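Local coordinates for STIL N-terminal domain-containing protein (Trichoplax adhaerens, PDB 5OI9) that probably takes part in centriole assembly, this N-terminal domain corresponding to the part of STIL thought to bind CEP85 in support of PLK4 activation, at residues Pro203-Pro208 / Ser238-Leu243; Pro255-Trp260 / Lys288-Ser293; Ile265-Pro270 / Leu298-Gln303; Lys154-Ser159 / Cys276-Tyr281. All blocks are in the same frame, centred on the assembly; numbering follows the deposited sequence.

Contact 1 (Pro203-Pro208 / Ser238-Leu243); sequences PVSIVP and SHNLLL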
# COMPACT_ATOMS: atom_id res chain seq x y z
N PRO A 203 16.06 24.59 -6.96
CA PRO A 203 15.52 24.75 -5.60
C PRO A 203 14.63 25.98 -5.49
O PRO A 203 14.84 27.00 -6.16
CB PRO A 203 16.78 24.89 -4.74
CG PRO A 203 17.87 24.28 -5.55
CD PRO A 203 17.53 24.58 -6.97
N VAL A 204 13.63 25.88 -4.62
CA VAL A 204 12.66 26.94 -4.38
C VAL A 204 12.78 27.38 -2.93
O VAL A 204 13.01 26.56 -2.03
CB VAL A 204 11.23 26.47 -4.70
CG1 VAL A 204 10.24 27.61 -4.52
CG2 VAL A 204 11.16 25.93 -6.12
N SER A 205 12.62 28.69 -2.70
CA SER A 205 12.74 29.25 -1.36
C SER A 205 11.64 28.71 -0.44
O SER A 205 10.47 28.66 -0.81
CB SER A 205 12.67 30.77 -1.42
OG SER A 205 12.56 31.33 -0.12
N ILE A 206 12.04 28.33 0.77
CA ILE A 206 11.12 27.84 1.79
C ILE A 206 11.17 28.79 2.97
O ILE A 206 12.25 29.13 3.46
CB ILE A 206 11.48 26.41 2.24
CG1 ILE A 206 11.40 25.44 1.05
CG2 ILE A 206 10.56 25.95 3.36
CD1 ILE A 206 11.90 24.05 1.37
N VAL A 207 9.99 29.23 3.43
CA VAL A 207 9.92 30.06 4.63
C VAL A 207 10.52 29.30 5.81
O VAL A 207 10.10 28.15 6.07
CB VAL A 207 8.46 30.46 4.92
CG1 VAL A 207 8.39 31.45 6.07
CG2 VAL A 207 7.81 31.03 3.67
N PRO A 208 11.48 29.86 6.54
CA PRO A 208 12.19 29.11 7.58
C PRO A 208 11.39 28.98 8.88
O PRO A 208 11.82 29.42 9.95
CB PRO A 208 13.48 29.93 7.76
CG PRO A 208 13.06 31.32 7.45
CD PRO A 208 12.03 31.22 6.36
N SER A 238 4.23 36.16 -1.32
CA SER A 238 5.54 36.32 -1.93
C SER A 238 5.96 35.11 -2.76
O SER A 238 7.13 35.05 -3.18
CB SER A 238 6.59 36.60 -0.85
OG SER A 238 6.26 37.75 -0.10
N HIS A 239 5.05 34.17 -3.00
CA HIS A 239 5.34 32.95 -3.76
C HIS A 239 6.44 32.13 -3.10
O HIS A 239 7.29 31.54 -3.77
CB HIS A 239 5.68 33.26 -5.22
CG HIS A 239 4.51 33.72 -6.03
ND1 HIS A 239 4.56 33.87 -7.40
CD2 HIS A 239 3.25 34.07 -5.66
CE1 HIS A 239 3.38 34.28 -7.84
NE2 HIS A 239 2.57 34.41 -6.80
N ASN A 240 6.44 32.11 -1.77
CA ASN A 240 7.35 31.27 -1.00
C ASN A 240 6.59 30.08 -0.42
O ASN A 240 5.40 30.17 -0.11
CB ASN A 240 8.01 32.07 0.13
CG ASN A 240 8.86 33.21 -0.39
OD1 ASN A 240 8.71 34.36 0.05
ND2 ASN A 240 9.76 32.92 -1.32
N LEU A 241 7.30 28.97 -0.28
CA LEU A 241 6.70 27.71 0.16
C LEU A 241 6.63 27.65 1.68
O LEU A 241 7.58 27.99 2.38
CB LEU A 241 7.51 26.53 -0.37
CG LEU A 241 7.76 26.48 -1.88
CD1 LEU A 241 8.49 25.20 -2.26
CD2 LEU A 241 6.45 26.60 -2.64
N LEU A 242 5.48 27.19 2.18
CA LEU A 242 5.27 26.96 3.60
C LEU A 242 4.99 25.48 3.81
O LEU A 242 4.08 24.92 3.17
CB LEU A 242 4.11 27.81 4.13
CG LEU A 242 4.43 29.23 4.58
CD1 LEU A 242 3.16 30.03 4.80
CD2 LEU A 242 5.25 29.17 5.86
N LEU A 243 5.75 24.84 4.69
CA LEU A 243 5.58 23.43 4.98
C LEU A 243 4.53 23.24 6.07
O LEU A 243 4.49 24.00 7.04
CB LEU A 243 6.90 22.79 5.40
CG LEU A 243 8.08 22.95 4.44
CD1 LEU A 243 9.21 22.00 4.82
CD2 LEU A 243 7.67 22.75 2.99
O HOH W 1 7.89 26.42 6.04

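Contact 2 (Pro255-Trp260 / Lys288-Ser293); sequences PLVGIW and KIRDGS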
# COMPACT_ATOMS: atom_id res chain seq x y z
N PRO A 255 -4.37 27.06 0.60
CA PRO A 255 -3.95 26.80 -0.79
C PRO A 255 -2.69 25.95 -0.83
O PRO A 255 -1.64 26.36 -0.35
CB PRO A 255 -3.70 28.21 -1.35
CG PRO A 255 -3.43 29.05 -0.15
CD PRO A 255 -4.31 28.50 0.93
N LEU A 256 -2.81 24.76 -1.42
CA LEU A 256 -1.73 23.78 -1.45
C LEU A 256 -1.17 23.66 -2.86
O LEU A 256 -1.91 23.72 -3.84
CB LEU A 256 -2.22 22.42 -0.95
CG LEU A 256 -2.66 22.38 0.52
CD1 LEU A 256 -3.27 21.03 0.87
CD2 LEU A 256 -1.47 22.68 1.43
N VAL A 257 0.15 23.48 -2.95
CA VAL A 257 0.84 23.35 -4.22
C VAL A 257 1.65 22.07 -4.33
O VAL A 257 2.33 21.87 -5.34
CB VAL A 257 1.74 24.57 -4.49
CG1 VAL A 257 0.90 25.83 -4.71
CG2 VAL A 257 2.72 24.77 -3.34
N GLY A 258 1.61 21.21 -3.33
CA GLY A 258 2.38 19.98 -3.39
C GLY A 258 2.57 19.39 -2.01
O GLY A 258 1.78 19.62 -1.10
N ILE A 259 3.65 18.62 -1.88
CA ILE A 259 3.92 17.82 -0.69
C ILE A 259 5.40 17.88 -0.36
O ILE A 259 6.24 18.27 -1.18
CB ILE A 259 3.51 16.34 -0.88
CG1 ILE A 259 4.31 15.71 -2.01
CG2 ILE A 259 2.02 16.22 -1.14
CD1 ILE A 259 4.04 14.23 -2.23
N TRP A 260 5.73 17.50 0.88
CA TRP A 260 7.10 17.22 1.27
C TRP A 260 7.17 15.82 1.85
O TRP A 260 6.20 15.33 2.45
CB TRP A 260 7.64 18.26 2.28
CG TRP A 260 6.90 18.32 3.58
CD1 TRP A 260 5.89 19.18 3.91
CD2 TRP A 260 7.14 17.52 4.74
NE1 TRP A 260 5.48 18.95 5.20
CE2 TRP A 260 6.23 17.93 5.73
CE3 TRP A 260 8.02 16.47 5.03
CZ2 TRP A 260 6.18 17.34 7.00
CZ3 TRP A 260 7.97 15.89 6.29
CH2 TRP A 260 7.05 16.33 7.25
N LYS A 288 -6.36 22.64 -3.66
CA LYS A 288 -5.12 22.21 -4.32
C LYS A 288 -4.98 23.00 -5.61
O LYS A 288 -5.38 22.55 -6.69
CB LYS A 288 -5.14 20.71 -4.57
CG LYS A 288 -5.19 19.86 -3.30
CD LYS A 288 -5.17 18.36 -3.62
CE LYS A 288 -6.51 17.87 -4.15
NZ LYS A 288 -6.52 16.39 -4.36
N ILE A 289 -4.38 24.19 -5.51
CA ILE A 289 -4.25 25.07 -6.67
C ILE A 289 -3.17 24.59 -7.64
O ILE A 289 -3.09 25.10 -8.76
CB ILE A 289 -3.97 26.52 -6.24
CG1 ILE A 289 -2.59 26.63 -5.58
CG2 ILE A 289 -5.06 27.01 -5.30
CD1 ILE A 289 -2.19 28.06 -5.25
N ARG A 290 -2.34 23.65 -7.22
CA ARG A 290 -1.46 22.92 -8.13
C ARG A 290 -1.70 21.43 -7.91
O ARG A 290 -1.70 20.96 -6.76
CB ARG A 290 0.01 23.27 -7.88
CG ARG A 290 0.38 24.71 -8.27
CD ARG A 290 0.37 24.89 -9.78
NE ARG A 290 0.64 26.27 -10.17
CZ ARG A 290 -0.30 27.16 -10.49
NH1 ARG A 290 -1.58 26.81 -10.47
NH2 ARG A 290 0.04 28.39 -10.84
N ASP A 291 -1.94 20.70 -8.99
CA ASP A 291 -2.35 19.30 -8.89
C ASP A 291 -1.65 18.52 -10.00
O ASP A 291 -0.63 18.95 -10.55
CB ASP A 291 -3.88 19.19 -8.92
CG ASP A 291 -4.50 19.78 -10.18
OD1 ASP A 291 -3.77 20.04 -11.16
OD2 ASP A 291 -5.73 19.99 -10.19
N GLY A 292 -2.22 17.36 -10.34
CA GLY A 292 -1.57 16.48 -11.30
C GLY A 292 -1.55 17.03 -12.71
O GLY A 292 -0.67 16.67 -13.51
N SER A 293 -2.50 17.90 -13.05
CA SER A 293 -2.58 18.45 -14.40
C SER A 293 -1.61 19.61 -14.59
O SER A 293 -0.98 19.74 -15.64
CB SER A 293 -4.01 18.89 -14.71
OG SER A 293 -4.91 17.81 -14.54

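Contact 3 (Ile265-Pro270 / Leu298-Gln303); sequences ISIHHP and LVLYTQ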
# COMPACT_ATOMS: atom_id res chain seq x y z
N ILE A 265 15.59 7.21 0.96
CA ILE A 265 16.91 7.31 0.36
C ILE A 265 16.85 8.03 -0.99
O ILE A 265 17.72 8.83 -1.31
CB ILE A 265 17.55 5.92 0.24
CG1 ILE A 265 18.09 5.47 1.60
CG2 ILE A 265 18.67 5.91 -0.80
CD1 ILE A 265 18.69 4.09 1.60
N SER A 266 15.81 7.77 -1.78
CA SER A 266 15.68 8.40 -3.09
C SER A 266 14.20 8.58 -3.40
O SER A 266 13.32 8.20 -2.62
CB SER A 266 16.37 7.57 -4.18
OG SER A 266 15.62 6.41 -4.49
N ILE A 267 13.93 9.16 -4.57
CA ILE A 267 12.56 9.37 -5.02
C ILE A 267 11.89 8.07 -5.44
O ILE A 267 10.66 8.03 -5.59
CB ILE A 267 12.54 10.40 -6.17
CG1 ILE A 267 11.12 10.90 -6.43
CG2 ILE A 267 13.17 9.81 -7.43
CD1 ILE A 267 11.03 11.90 -7.53
N HIS A 268 12.66 7.00 -5.62
CA HIS A 268 12.10 5.72 -6.05
C HIS A 268 11.46 4.93 -4.92
O HIS A 268 10.85 3.89 -5.18
CB HIS A 268 13.20 4.87 -6.70
CG HIS A 268 13.89 5.55 -7.84
ND1 HIS A 268 13.28 5.74 -9.06
CD2 HIS A 268 15.13 6.08 -7.94
CE1 HIS A 268 14.12 6.36 -9.87
NE2 HIS A 268 15.25 6.58 -9.22
N HIS A 269 11.58 5.39 -3.68
CA HIS A 269 10.93 4.71 -2.57
C HIS A 269 9.42 4.73 -2.77
O HIS A 269 8.85 5.80 -3.06
CB HIS A 269 11.30 5.38 -1.24
CG HIS A 269 11.00 4.55 -0.03
ND1 HIS A 269 9.71 4.34 0.42
CD2 HIS A 269 11.81 3.89 0.82
CE1 HIS A 269 9.75 3.58 1.50
NE2 HIS A 269 11.01 3.30 1.77
N PRO A 270 8.73 3.59 -2.65
CA PRO A 270 7.28 3.58 -2.91
C PRO A 270 6.49 4.50 -1.99
O PRO A 270 5.35 4.85 -2.33
CB PRO A 270 6.89 2.11 -2.71
CG PRO A 270 8.02 1.50 -1.93
CD PRO A 270 9.25 2.25 -2.32
N LEU A 298 7.32 18.64 -5.13
CA LEU A 298 7.73 17.71 -4.09
C LEU A 298 9.04 18.19 -3.51
O LEU A 298 10.03 18.33 -4.24
CB LEU A 298 7.87 16.29 -4.65
CG LEU A 298 8.69 15.30 -3.81
CD1 LEU A 298 7.99 15.00 -2.49
CD2 LEU A 298 8.93 14.02 -4.59
N VAL A 299 9.04 18.48 -2.21
CA VAL A 299 10.26 18.81 -1.48
C VAL A 299 10.70 17.54 -0.79
O VAL A 299 10.06 17.08 0.16
CB VAL A 299 10.03 19.96 -0.49
CG1 VAL A 299 11.33 20.32 0.20
CG2 VAL A 299 9.46 21.17 -1.21
N LEU A 300 11.79 16.94 -1.27
CA LEU A 300 12.21 15.61 -0.86
C LEU A 300 13.44 15.72 0.04
O LEU A 300 14.53 16.06 -0.43
CB LEU A 300 12.49 14.74 -2.08
CG LEU A 300 12.69 13.24 -1.82
CD1 LEU A 300 11.45 12.66 -1.15
CD2 LEU A 300 12.99 12.52 -3.12
N TYR A 301 13.26 15.41 1.32
CA TYR A 301 14.36 15.38 2.28
C TYR A 301 14.89 13.95 2.35
O TYR A 301 14.40 13.12 3.11
CB TYR A 301 13.90 15.86 3.65
CG TYR A 301 13.47 17.31 3.67
CD1 TYR A 301 14.39 18.32 3.90
CD2 TYR A 301 12.15 17.66 3.45
CE1 TYR A 301 14.00 19.65 3.92
CE2 TYR A 301 11.75 18.98 3.47
CZ TYR A 301 12.68 19.97 3.70
OH TYR A 301 12.30 21.29 3.71
N THR A 302 15.91 13.66 1.54
CA THR A 302 16.49 12.33 1.57
C THR A 302 17.43 12.18 2.76
O THR A 302 17.97 13.15 3.30
CB THR A 302 17.24 12.03 0.27
OG1 THR A 302 18.42 12.84 0.20
CG2 THR A 302 16.36 12.30 -0.93
N GLN A 303 17.62 10.92 3.18
CA GLN A 303 18.49 10.61 4.30
C GLN A 303 19.96 10.64 3.94
O GLN A 303 20.80 10.59 4.85
CB GLN A 303 18.14 9.22 4.86
CG GLN A 303 16.73 9.10 5.42
CD GLN A 303 16.35 7.66 5.71
OE1 GLN A 303 16.75 6.74 4.99
NE2 GLN A 303 15.57 7.45 6.76

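Contact 4 (Lys154-Ser159 / Cys276-Tyr281); sequences KLSCDS and CMRYLY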
# COMPACT_ATOMS: atom_id res chain seq x y z
N LYS A 154 -9.69 8.86 -1.27
CA LYS A 154 -10.38 10.14 -1.41
C LYS A 154 -10.78 10.72 -0.06
O LYS A 154 -10.79 11.94 0.11
CB LYS A 154 -11.61 9.99 -2.30
CG LYS A 154 -11.32 9.64 -3.75
CD LYS A 154 -12.61 9.32 -4.50
CE LYS A 154 -12.31 8.89 -5.93
NZ LYS A 154 -13.56 8.61 -6.68
N LEU A 155 -11.12 9.87 0.91
CA LEU A 155 -11.78 10.32 2.13
C LEU A 155 -10.94 10.19 3.39
O LEU A 155 -11.35 10.71 4.43
CB LEU A 155 -13.09 9.54 2.33
CG LEU A 155 -14.14 9.71 1.23
CD1 LEU A 155 -15.36 8.84 1.49
CD2 LEU A 155 -14.54 11.17 1.10
N SER A 156 -9.79 9.53 3.33
CA SER A 156 -8.98 9.34 4.53
C SER A 156 -8.45 10.66 5.06
O SER A 156 -8.11 11.57 4.29
CB SER A 156 -7.81 8.40 4.24
OG SER A 156 -6.96 8.29 5.37
N CYS A 157 -8.38 10.77 6.39
CA CYS A 157 -7.79 11.93 7.05
C CYS A 157 -6.48 11.58 7.77
O CYS A 157 -5.96 12.42 8.51
CB CYS A 157 -8.78 12.52 8.05
SG CYS A 157 -10.32 13.16 7.34
N ASP A 158 -5.95 10.38 7.56
CA ASP A 158 -4.80 9.89 8.29
C ASP A 158 -3.50 10.14 7.53
O ASP A 158 -3.50 10.55 6.37
CB ASP A 158 -4.95 8.39 8.60
CG ASP A 158 -6.11 8.10 9.53
OD1 ASP A 158 -6.47 8.99 10.33
OD2 ASP A 158 -6.65 6.98 9.47
N SER A 159 -2.39 9.86 8.20
CA SER A 159 -1.07 9.97 7.59
C SER A 159 -0.96 9.04 6.38
O SER A 159 -1.64 8.02 6.29
CB SER A 159 0.02 9.64 8.61
OG SER A 159 0.03 10.57 9.68
N CYS A 276 2.31 11.09 -3.25
CA CYS A 276 1.80 11.75 -4.45
C CYS A 276 0.36 11.33 -4.74
O CYS A 276 -0.51 12.17 -5.01
CB CYS A 276 2.69 11.44 -5.65
SG CYS A 276 4.37 12.09 -5.53
N MSE A 277 0.10 10.02 -4.70
CA MSE A 277 -1.24 9.49 -4.94
C MSE A 277 -2.24 10.04 -3.94
O MSE A 277 -3.34 10.45 -4.29
CB MSE A 277 -1.23 7.96 -4.88
CG MSE A 277 -0.46 7.33 -6.01
SE MSE A 277 -1.24 7.75 -7.74
CE MSE A 277 -2.72 6.49 -7.68
N ARG A 278 -1.83 10.02 -2.67
CA ARG A 278 -2.69 10.53 -1.60
C ARG A 278 -3.03 12.00 -1.83
O ARG A 278 -4.18 12.41 -1.63
CB ARG A 278 -1.99 10.34 -0.26
CG ARG A 278 -2.78 10.84 0.92
CD ARG A 278 -4.03 10.01 1.15
NE ARG A 278 -4.80 10.56 2.25
CZ ARG A 278 -4.54 10.32 3.53
NH1 ARG A 278 -3.52 9.53 3.86
NH2 ARG A 278 -5.28 10.88 4.48
N TYR A 279 -2.05 12.81 -2.25
CA TYR A 279 -2.31 14.22 -2.54
C TYR A 279 -3.26 14.37 -3.72
O TYR A 279 -4.18 15.19 -3.68
CB TYR A 279 -1.00 14.95 -2.80
CG TYR A 279 -1.15 16.41 -3.14
CD1 TYR A 279 -1.47 17.35 -2.16
CD2 TYR A 279 -0.94 16.87 -4.44
CE1 TYR A 279 -1.60 18.69 -2.47
CE2 TYR A 279 -1.06 18.21 -4.75
CZ TYR A 279 -1.40 19.12 -3.77
OH TYR A 279 -1.52 20.45 -4.08
N LEU A 280 -3.06 13.58 -4.78
CA LEU A 280 -3.90 13.70 -5.96
C LEU A 280 -5.33 13.25 -5.68
O LEU A 280 -6.29 13.85 -6.19
CB LEU A 280 -3.31 12.89 -7.11
CG LEU A 280 -1.99 13.40 -7.68
CD1 LEU A 280 -1.55 12.55 -8.86
CD2 LEU A 280 -2.14 14.86 -8.08
N TYR A 281 -5.49 12.19 -4.89
CA TYR A 281 -6.82 11.60 -4.69
C TYR A 281 -7.64 12.33 -3.64
O TYR A 281 -8.87 12.36 -3.74
CB TYR A 281 -6.69 10.13 -4.30
CG TYR A 281 -6.80 9.18 -5.47
CD1 TYR A 281 -8.04 8.78 -5.95
CD2 TYR A 281 -5.67 8.69 -6.09
CE1 TYR A 281 -8.15 7.91 -7.02
CE2 TYR A 281 -5.76 7.82 -7.16
CZ TYR A 281 -7.00 7.43 -7.62
OH TYR A 281 -7.10 6.56 -8.68
O HOH W 2 -7.61 11.56 1.91

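Contact 1 (Pro203-Pro208 / Ser238-Leu243)
A single beta bridge joins the loop that follows strand 196-200 to the edge strand 241-245, the outermost strand at one end of the seven-stranded mixed sheet. Ile206 is the bridged residue in the loop and Leu241 its partner. Leu241 uses both of its backbone groups: its N-H gives a nearly straight bond to Ser205 O (N to O 3.2 Å, 170° at the hydrogen), and its O takes Val207 N at 2.9 Å, almost along the C=O axis. That is the bonding pattern of a parallel bridge, yet the two runs diverge by 70°, so the pairing stops there. A water carries it on, donating to Val207 O at 2.8 Å and accepting from Leu243 N.

The side chains separate on the two sides of this bridge. Leu241 leans its CD1 against Val204 CG1 at 3.7 Å, the two chains crossing nearly at right angles, while Ile206 lays CG2, anti to its own N, on Leu243 CG (4.0 Å). On the other side Val207 fits between Asn240 and Leu242: CB meets Leu242 CD2 at 3.6 Å, and CG2 rests on Asn240 CB. The hydroxyl of Ser205 lies near Asn240 ND2, but the angle is too poor for a hydrogen bond.

Val204, Ile206, Leu241 and Leu243 also touch Ile297 or Tyr301 of strand 296-302, helix 210-216 packs on Ile206 and Leu243, and Phe310 of strand 309-314 meets Val204 and Ile206. Leu242 pairs its backbone with Ala234, on the strand next inward.

Contact 2 (Pro255-Trp260 / Lys288-Ser293)
Leu256 O, on strand 256-264, faces two successive N-H groups of the loop 288-293, both through weak bonds: Ile289 N at 3.0 Å with a strongly bent approach (120° at the hydrogen), and the straighter but longer Arg290 N at 3.4 Å. Lys288 CA adds a C-H contact to the same oxygen. The loop belongs to a beta-alpha-beta crossover, in which strand 256-264, helix 270-281 and the parallel neighbouring strand 296-302 follow one another, and here it passes alongside the first strand on its way into the last.

Val257 carries the side-chain packing. Its CG1 sits 3.7 Å from Ile289 CG1 and also meets Arg290 CG, the three side chains running alongside and pointing the same way. Ile289 reaches this place with CG1 in the crowded position between its N and carbonyl carbon (chi1 67°), and its CD1 goes on to Pro255 CB at 4.2 Å. A bend at chi2 (-71°) folds Arg290 so that its NH1 donates to Ile289 O at 2.9 Å, from above the carbonyl plane. Lys288 points away from the strand and gives its NZ to Tyr279 O and Ser282 O at the end of the helix, while Tyr279 OH bonds Arg290 O. Asp291 closes an Asx turn: Ser293 N lies 3.1 Å from Asp291 OD1, approaching from above the carboxylate plane.

Contact 3 (Ile265-Pro270 / Leu298-Gln303)
The imidazole of His268 carries Ile267 CG2 on one face, about 4.1 Å above the plane and over the ring centre. A second flat group, the carboxamide of Gln303, brings OE1 within 3.9 Å of Ile265 CG1, the two side chains crossing almost at right angles; its NE2 makes a weak hydrogen bond to Phe224 O.

Ile267 works in two directions. With CG1 anti to the backbone N (chi1 -166°), it keeps CG2 for the histidine and sends its longer branch to strand 296-302. Leu300, its own CG likewise anti to N, pushes CD2 against Ile267 CA and CB, 3.7 Å from CB. The tip, Ile267 CD1, meets Leu298 CD2 more loosely at 4.2 Å. At the other end, Ile265 O lies 3.6 Å from Thr302 CB. No hydrogen bond links the two segments; they meet by van der Waals packing, mainly of apolar side chains, and Val272 of helix 270-281 packs on Ile267, Leu298 and Leu300 alike.

Local bonds shape the loop instead. Ser266 OG accepts from His268 N at 3.2 Å in an ST turn, within a type I turn from Ser266 to His269. His269 then takes the N-cap position, its ND1 accepting from Tyr271 N in the first turn of the helix. Here the turn leads from strand 256-264 into helix 270-281 and packs on the parallel neighbour 296-302, as the first connection of a beta-alpha-beta crossover.

Contact 4 (Lys154-Ser159 / Cys276-Tyr281)
Hydrogen bonds come first, and Arg278 makes them. Its side chain leaves helix 270-281 with CG anti to N and bends at chi2, bringing the guanidinium to the residues just past helix 139-155. NH2 donates to Asp158 O at 2.6 Å, in the carbonyl plane and on a lone pair, though bent (132° at the hydrogen). NH1 reaches the same oxygen weakly at 2.7 Å, and NH2 also bonds Ser156 O weakly at 2.9 Å. A water accepts from Arg278 NE (3.0 Å) and donates to Ser156 O, so a second route grips that carbonyl.

Within the loop, Ser156 OG accepts from Asp158 N at 3.2 Å, nearly straight, forming an ST turn that spans the residues bearing both carbonyls. Ser156 CB lies over one guanidinium face, 3.5 Å above the plane and toward its rim.

The remaining contacts are carbon-borne. Lys154 CA gives a C-H to Tyr281 O at 3.6 Å, and Lys154 CG meets the edge of the Tyr281 ring, whose OH bonds Ser319 O.

In this STIL N-terminal domain Arg278 joins the crossover helix of the seven-stranded sheet to the C-terminal end of the helix connecting parallel strands 118-126 and 167-176 of the nine-stranded sheet.

In the fold
Following the chain, contact 4 opens first, where helix 139-155 ends, and closes second, after contact 1, at 276-281, over a hundred residues later. Contact 1 lies wholly within that span, tying a loop to the edge strand 241-245. Contact 2 opens on the first part of strand 256-264 and contact 3 just after its end, before contact 4 closes; they close afterwards at 288-293 and 298-303, crossing each other and contact 4. Contacts 1, 2 and 3 touch within the seven-stranded sheet: Leu243 meets Trp260 and Tyr301, and the strands of contacts 2 and 3 pair by backbone. Tyr279 links contact 2 to contact 4, which ties in helix 139-155, connecting two strands of the nine-stranded sheet.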